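PDB 3WKY: prophenoloxidase b from Marsupenaeus japonicus, which probably serves, once activated, as a hemolymph phenoloxidase, oxidising phenols and o-diphenols at a type 3 pair of copper ions. Local coordinates for residues Y333-V338 and R406-Q411; M501-F506 and D531-D536. All blocks are in the same frame, centred on the assembly; numbering follows the deposited sequence. Where two conformers were deposited one is given.

Contact 1 (Y333-V338 and R406-Q411)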
# COMPACT_ATOMS: atom_id res chain seq x y z
N TYR A 333 -5.16 -41.97 17.99
CA TYR A 333 -6.25 -41.13 17.52
C TYR A 333 -5.68 -40.03 16.63
O TYR A 333 -4.64 -39.44 16.96
CB TYR A 333 -6.96 -40.45 18.69
CG TYR A 333 -7.68 -41.40 19.63
CD1 TYR A 333 -6.97 -42.21 20.52
CD2 TYR A 333 -9.06 -41.48 19.63
CE1 TYR A 333 -7.63 -43.08 21.38
CE2 TYR A 333 -9.73 -42.34 20.49
CZ TYR A 333 -9.00 -43.13 21.36
OH TYR A 333 -9.66 -43.99 22.22
N GLY A 334 -6.35 -39.74 15.52
CA GLY A 334 -5.88 -38.69 14.62
C GLY A 334 -5.77 -37.34 15.31
O GLY A 334 -4.80 -36.61 15.08
N ILE A 335 -6.76 -36.99 16.12
CA ILE A 335 -6.71 -35.73 16.87
C ILE A 335 -5.45 -35.66 17.76
O ILE A 335 -4.84 -34.59 17.90
CB ILE A 335 -8.00 -35.50 17.70
CG1 ILE A 335 -7.92 -34.20 18.52
CG2 ILE A 335 -8.29 -36.69 18.64
CD1 ILE A 335 -7.77 -32.92 17.64
N ASN A 336 -5.05 -36.80 18.32
CA ASN A 336 -3.84 -36.83 19.14
C ASN A 336 -2.58 -36.62 18.31
O ASN A 336 -1.68 -35.87 18.70
CB ASN A 336 -3.71 -38.15 19.91
CG ASN A 336 -2.59 -38.12 20.92
OD1 ASN A 336 -2.51 -37.21 21.76
ND2 ASN A 336 -1.69 -39.08 20.83
N LEU A 337 -2.51 -37.29 17.16
CA LEU A 337 -1.37 -37.15 16.25
C LEU A 337 -1.21 -35.72 15.76
O LEU A 337 -0.09 -35.21 15.65
CB LEU A 337 -1.54 -38.10 15.05
CG LEU A 337 -1.29 -39.57 15.38
CD1 LEU A 337 -1.87 -40.46 14.29
CD2 LEU A 337 0.20 -39.84 15.55
N VAL A 338 -2.34 -35.08 15.44
CA VAL A 338 -2.32 -33.67 14.98
C VAL A 338 -1.87 -32.78 16.13
O VAL A 338 -1.03 -31.89 15.95
CB VAL A 338 -3.71 -33.23 14.45
CG1 VAL A 338 -3.75 -31.72 14.17
CG2 VAL A 338 -4.05 -34.01 13.19
N ARG A 406 -10.48 -27.98 11.73
CA ARG A 406 -10.24 -28.39 10.34
C ARG A 406 -10.07 -29.90 10.29
O ARG A 406 -10.64 -30.57 9.42
CB ARG A 406 -8.97 -27.73 9.78
CG ARG A 406 -8.73 -28.01 8.29
CD ARG A 406 -7.32 -27.54 7.89
NE ARG A 406 -7.08 -27.65 6.45
CZ ARG A 406 -7.05 -26.60 5.62
NH1 ARG A 406 -7.25 -25.37 6.07
NH2 ARG A 406 -6.83 -26.80 4.33
N TYR A 407 -9.28 -30.43 11.21
CA TYR A 407 -9.10 -31.87 11.26
C TYR A 407 -10.43 -32.56 11.64
O TYR A 407 -10.84 -33.54 10.99
CB TYR A 407 -7.95 -32.29 12.19
CG TYR A 407 -8.10 -33.77 12.49
CD1 TYR A 407 -7.73 -34.72 11.54
CD2 TYR A 407 -8.70 -34.21 13.66
CE1 TYR A 407 -7.93 -36.09 11.78
CE2 TYR A 407 -8.90 -35.56 13.90
CZ TYR A 407 -8.52 -36.49 12.96
OH TYR A 407 -8.72 -37.85 13.20
N LYS A 408 -11.10 -32.07 12.68
CA LYS A 408 -12.36 -32.73 13.09
C LYS A 408 -13.35 -32.84 11.94
O LYS A 408 -14.03 -33.85 11.79
CB LYS A 408 -13.01 -32.03 14.29
CG LYS A 408 -12.24 -32.18 15.61
CD LYS A 408 -12.31 -33.62 16.14
CE LYS A 408 -11.71 -33.71 17.55
NZ LYS A 408 -11.90 -35.10 18.13
N LEU A 409 -13.44 -31.80 11.12
CA LEU A 409 -14.38 -31.80 10.00
C LEU A 409 -14.08 -32.88 8.95
O LEU A 409 -14.97 -33.26 8.17
CB LEU A 409 -14.46 -30.41 9.35
CG LEU A 409 -15.17 -29.33 10.17
CD1 LEU A 409 -15.21 -28.01 9.39
CD2 LEU A 409 -16.59 -29.77 10.58
N THR A 410 -12.85 -33.38 8.91
CA THR A 410 -12.53 -34.44 7.96
C THR A 410 -13.08 -35.80 8.40
O THR A 410 -13.06 -36.76 7.64
CB THR A 410 -11.02 -34.61 7.73
OG1 THR A 410 -10.38 -35.00 8.96
CG2 THR A 410 -10.39 -33.30 7.21
N GLN A 411 -13.54 -35.87 9.64
CA GLN A 411 -14.00 -37.16 10.18
C GLN A 411 -15.45 -37.42 9.83
O GLN A 411 -16.26 -36.49 9.77
CB GLN A 411 -13.78 -37.19 11.70
CG GLN A 411 -12.29 -37.04 12.05
CD GLN A 411 -11.44 -38.07 11.33
OE1 GLN A 411 -11.52 -39.26 11.64
NE2 GLN A 411 -10.63 -37.62 10.36

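Contact 2 (M501-F506 and D531-D536)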
# COMPACT_ATOMS: atom_id res chain seq x y z
N MET A 501 -23.66 -46.21 33.11
CA MET A 501 -23.62 -45.18 32.09
C MET A 501 -22.69 -44.04 32.47
O MET A 501 -22.35 -43.85 33.64
CB MET A 501 -25.03 -44.65 31.83
CG MET A 501 -25.61 -43.99 33.02
SD MET A 501 -26.05 -42.33 32.54
CE MET A 501 -27.69 -42.25 33.23
N LYS A 502 -22.27 -43.30 31.45
CA LYS A 502 -21.51 -42.07 31.65
C LYS A 502 -22.39 -40.90 31.19
O LYS A 502 -22.92 -40.92 30.08
CB LYS A 502 -20.20 -42.12 30.87
CG LYS A 502 -19.51 -40.76 30.73
CD LYS A 502 -18.02 -40.93 30.44
CE LYS A 502 -17.24 -41.06 31.74
NZ LYS A 502 -15.78 -41.27 31.51
N LEU A 503 -22.60 -39.92 32.06
CA LEU A 503 -23.35 -38.73 31.70
C LEU A 503 -22.35 -37.72 31.13
O LEU A 503 -21.26 -37.55 31.68
CB LEU A 503 -24.06 -38.15 32.91
CG LEU A 503 -25.35 -38.89 33.28
CD1 LEU A 503 -25.88 -38.40 34.61
CD2 LEU A 503 -26.38 -38.68 32.17
N ARG A 504 -22.71 -37.10 30.02
CA ARG A 504 -21.83 -36.14 29.36
C ARG A 504 -22.64 -34.88 29.19
O ARG A 504 -23.65 -34.88 28.49
CB ARG A 504 -21.43 -36.68 27.99
CG ARG A 504 -20.73 -38.02 28.05
CD ARG A 504 -20.50 -38.56 26.68
NE ARG A 504 -19.92 -39.89 26.72
CZ ARG A 504 -18.62 -40.15 26.79
NH1 ARG A 504 -17.73 -39.15 26.79
NH2 ARG A 504 -18.21 -41.41 26.84
N ILE A 505 -22.21 -33.81 29.84
CA ILE A 505 -23.00 -32.59 29.90
C ILE A 505 -22.17 -31.41 29.39
O ILE A 505 -21.06 -31.21 29.86
CB ILE A 505 -23.45 -32.32 31.33
CG1 ILE A 505 -24.27 -33.54 31.82
CG2 ILE A 505 -24.26 -31.05 31.41
CD1 ILE A 505 -25.08 -33.32 33.06
N PHE A 506 -22.71 -30.67 28.41
CA PHE A 506 -21.95 -29.57 27.78
C PHE A 506 -22.80 -28.31 27.69
O PHE A 506 -24.03 -28.39 27.65
CB PHE A 506 -21.46 -29.98 26.38
CG PHE A 506 -20.39 -31.03 26.38
CD1 PHE A 506 -20.71 -32.37 26.43
CD2 PHE A 506 -19.04 -30.66 26.35
CE1 PHE A 506 -19.71 -33.35 26.45
CE2 PHE A 506 -18.04 -31.63 26.36
CZ PHE A 506 -18.37 -32.97 26.41
N ASP A 531 -19.76 -31.31 32.89
CA ASP A 531 -19.60 -32.48 33.76
C ASP A 531 -19.66 -33.74 32.91
O ASP A 531 -20.62 -33.96 32.17
CB ASP A 531 -20.72 -32.49 34.81
CG ASP A 531 -20.33 -33.22 36.10
OD1 ASP A 531 -19.17 -33.66 36.24
OD2 ASP A 531 -21.20 -33.31 37.00
N VAL A 532 -18.62 -34.57 33.01
CA VAL A 532 -18.57 -35.84 32.31
C VAL A 532 -18.08 -36.86 33.32
O VAL A 532 -16.97 -36.75 33.82
CB VAL A 532 -17.59 -35.80 31.10
CG1 VAL A 532 -17.34 -37.20 30.56
CG2 VAL A 532 -18.13 -34.88 30.01
N PHE A 533 -18.93 -37.84 33.66
CA PHE A 533 -18.60 -38.75 34.75
C PHE A 533 -19.41 -40.05 34.66
O PHE A 533 -20.48 -40.07 34.05
CB PHE A 533 -18.91 -38.06 36.09
CG PHE A 533 -20.37 -37.87 36.33
CD1 PHE A 533 -21.05 -36.78 35.78
CD2 PHE A 533 -21.09 -38.78 37.09
CE1 PHE A 533 -22.40 -36.61 35.99
CE2 PHE A 533 -22.44 -38.62 37.30
CZ PHE A 533 -23.10 -37.53 36.74
N GLU A 534 -18.90 -41.12 35.28
CA GLU A 534 -19.66 -42.37 35.33
C GLU A 534 -20.56 -42.42 36.57
O GLU A 534 -20.17 -41.99 37.66
CB GLU A 534 -18.75 -43.60 35.28
CG GLU A 534 -19.54 -44.92 35.25
CD GLU A 534 -18.67 -46.15 35.07
OE1 GLU A 534 -17.50 -46.01 34.66
OE2 GLU A 534 -19.17 -47.27 35.35
N THR A 535 -21.77 -42.92 36.39
CA THR A 535 -22.72 -43.05 37.48
C THR A 535 -22.58 -44.40 38.17
O THR A 535 -21.86 -45.28 37.68
CB THR A 535 -24.16 -42.97 36.97
OG1 THR A 535 -24.41 -44.12 36.15
CG2 THR A 535 -24.38 -41.70 36.16
N ASP A 536 -23.26 -44.56 39.29
CA ASP A 536 -23.48 -45.89 39.84
C ASP A 536 -24.33 -46.64 38.83
O ASP A 536 -25.05 -46.02 38.04
CB ASP A 536 -24.23 -45.80 41.17
CG ASP A 536 -23.44 -45.08 42.25
OD1 ASP A 536 -22.21 -45.26 42.30
OD2 ASP A 536 -24.06 -44.33 43.04

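Contact 1 (Y333-V338 and R406-Q411)
The ring of Tyr407 lies against the first turn of helix 334-343, with Val338 CG2 and Gly334 O over one of its faces. The carbonyl oxygen sits 4.3 Å above the ring plane, displaced toward the rim, while Val338 CG2 touches Tyr407 CD1 at 4.1 Å. Ile335 N comes in obliquely and is 3.4 Å from Tyr407 CE2. CG of Tyr407 is anti to the backbone N (chi1 164°), and the ring beyond it rests against Gly334, Ile335 and Val338. At the far end of the ring, Gly334 CA is only 3.3 Å from Tyr407 OH; a CB on Gly334 would run into that hydroxyl.

Lys408 takes a different path. Its chain bends at chi2 (-70°), and the terminal part then crosses Ile335, with Lys408 CE 3.9 Å from Ile335 CG1. The ammonium group continues to salt bridges with Asp325 and Glu637. Asp325 gathers several partners: OD1 is bonded to both Tyr407 OH and Ile335 N, and OD2 meets the lysine. A carboxylate beside a helix N terminus and a lysine would probably be stabilised as the anion. An alanine at Tyr407 would probably leave Asp325 OD1 without its phenolic partner and open a gap beside Val338 and Ile335.

Just past Tyr407, Thr410 N bonds to Tyr407 O, and Gln411 NE2 donates to Thr410 OG1 at 3.0 Å with the acceptor nearly in its amide plane.

The whole is a buried meeting of the first turn of helix 334-343 with the C-terminal part of helix 391-409. Helix 391-409 also carries His397, one of the residues around the copper-oxygen cluster, so this contact belongs to the helical framework of a hemocyanin-type, type 3 copper domain.

Contact 2 (M501-F506 and D531-D536)
Met501-Phe506 and Asp531-Glu534 are adjacent antiparallel strands of the Ig-like domain, their directions 177° apart; strand 528-534 is an outermost strand of its sheet within the chain.

Backbone bonds hold the pair. Leu503 and Phe533 form a hydrogen-bonded pair, Leu503 N reaching Phe533 O at 2.9 Å and Phe533 N returning to Leu503 O at 3.1 Å. In the next such pair Ile505 N gives Asp531 O a bond of 2.8 Å, but the return from Asp531 N to Ile505 O is weak. Beyond the last strand residue, Thr535 N still bonds almost straight to Met501 O (174° at the hydrogen). At the non-hydrogen-bonded pair Arg504-Val532, Val532 CA lies 3.2 Å from Leu503 O in a CA-H...O contact.

Apolar contacts fall on both faces. Leu503 and Phe533 lie side by side and point the same way, Leu503 CD1 being 3.6 Å from Phe533 CZ. With chi1 at 69°, between the backbone N and the carbonyl carbon, Phe533 CG is turned to the Leu503 side, and ring atoms CE1 and CZ beyond it meet Leu503 CB and CD1. Strands 485-493 and 541-548 touch this side: Tyr487 meets Ile505 and Phe533, and Ile545 meets Met501, Leu503 and Phe533. On the other face Val532 spreads its methyls, CG2 touching Phe506 CZ and CG1 lying 3.8 Å from Lys502 CD.

Charged groups look outside the pair. Arg504 NH1 forms a salt bridge with Asp628. Asp531 OD2 takes both Tyr487 OH and Arg547 NE, and OD1 accepts from Ser553 N; together the three are likely to fix the carboxylate. Lys502 CD lies over one face of the Arg504 guanidinium, 3.6 Å above the plane and offset toward the rim.

Followed from the N terminus, the chain first meets contact 1, which closes a loop of 67 residues rich in helix and including the pocket histidines His357, His361 and His397. Contact 2 opens only later and closes a shorter excursion of 24 residues between two strands. The two are in series, neither nested nor crossed. One joins helices of the copper domain, the other strands of the Ig-like domain; their centres are 24 Å apart and their nearest atoms about 10 Å, so they do not touch. The later region from Asp628 to Glu637 reaches both, pairing with Arg504 and Lys408 respectively; its salt bridge to Lys408 is consistent with a tie between the two domains.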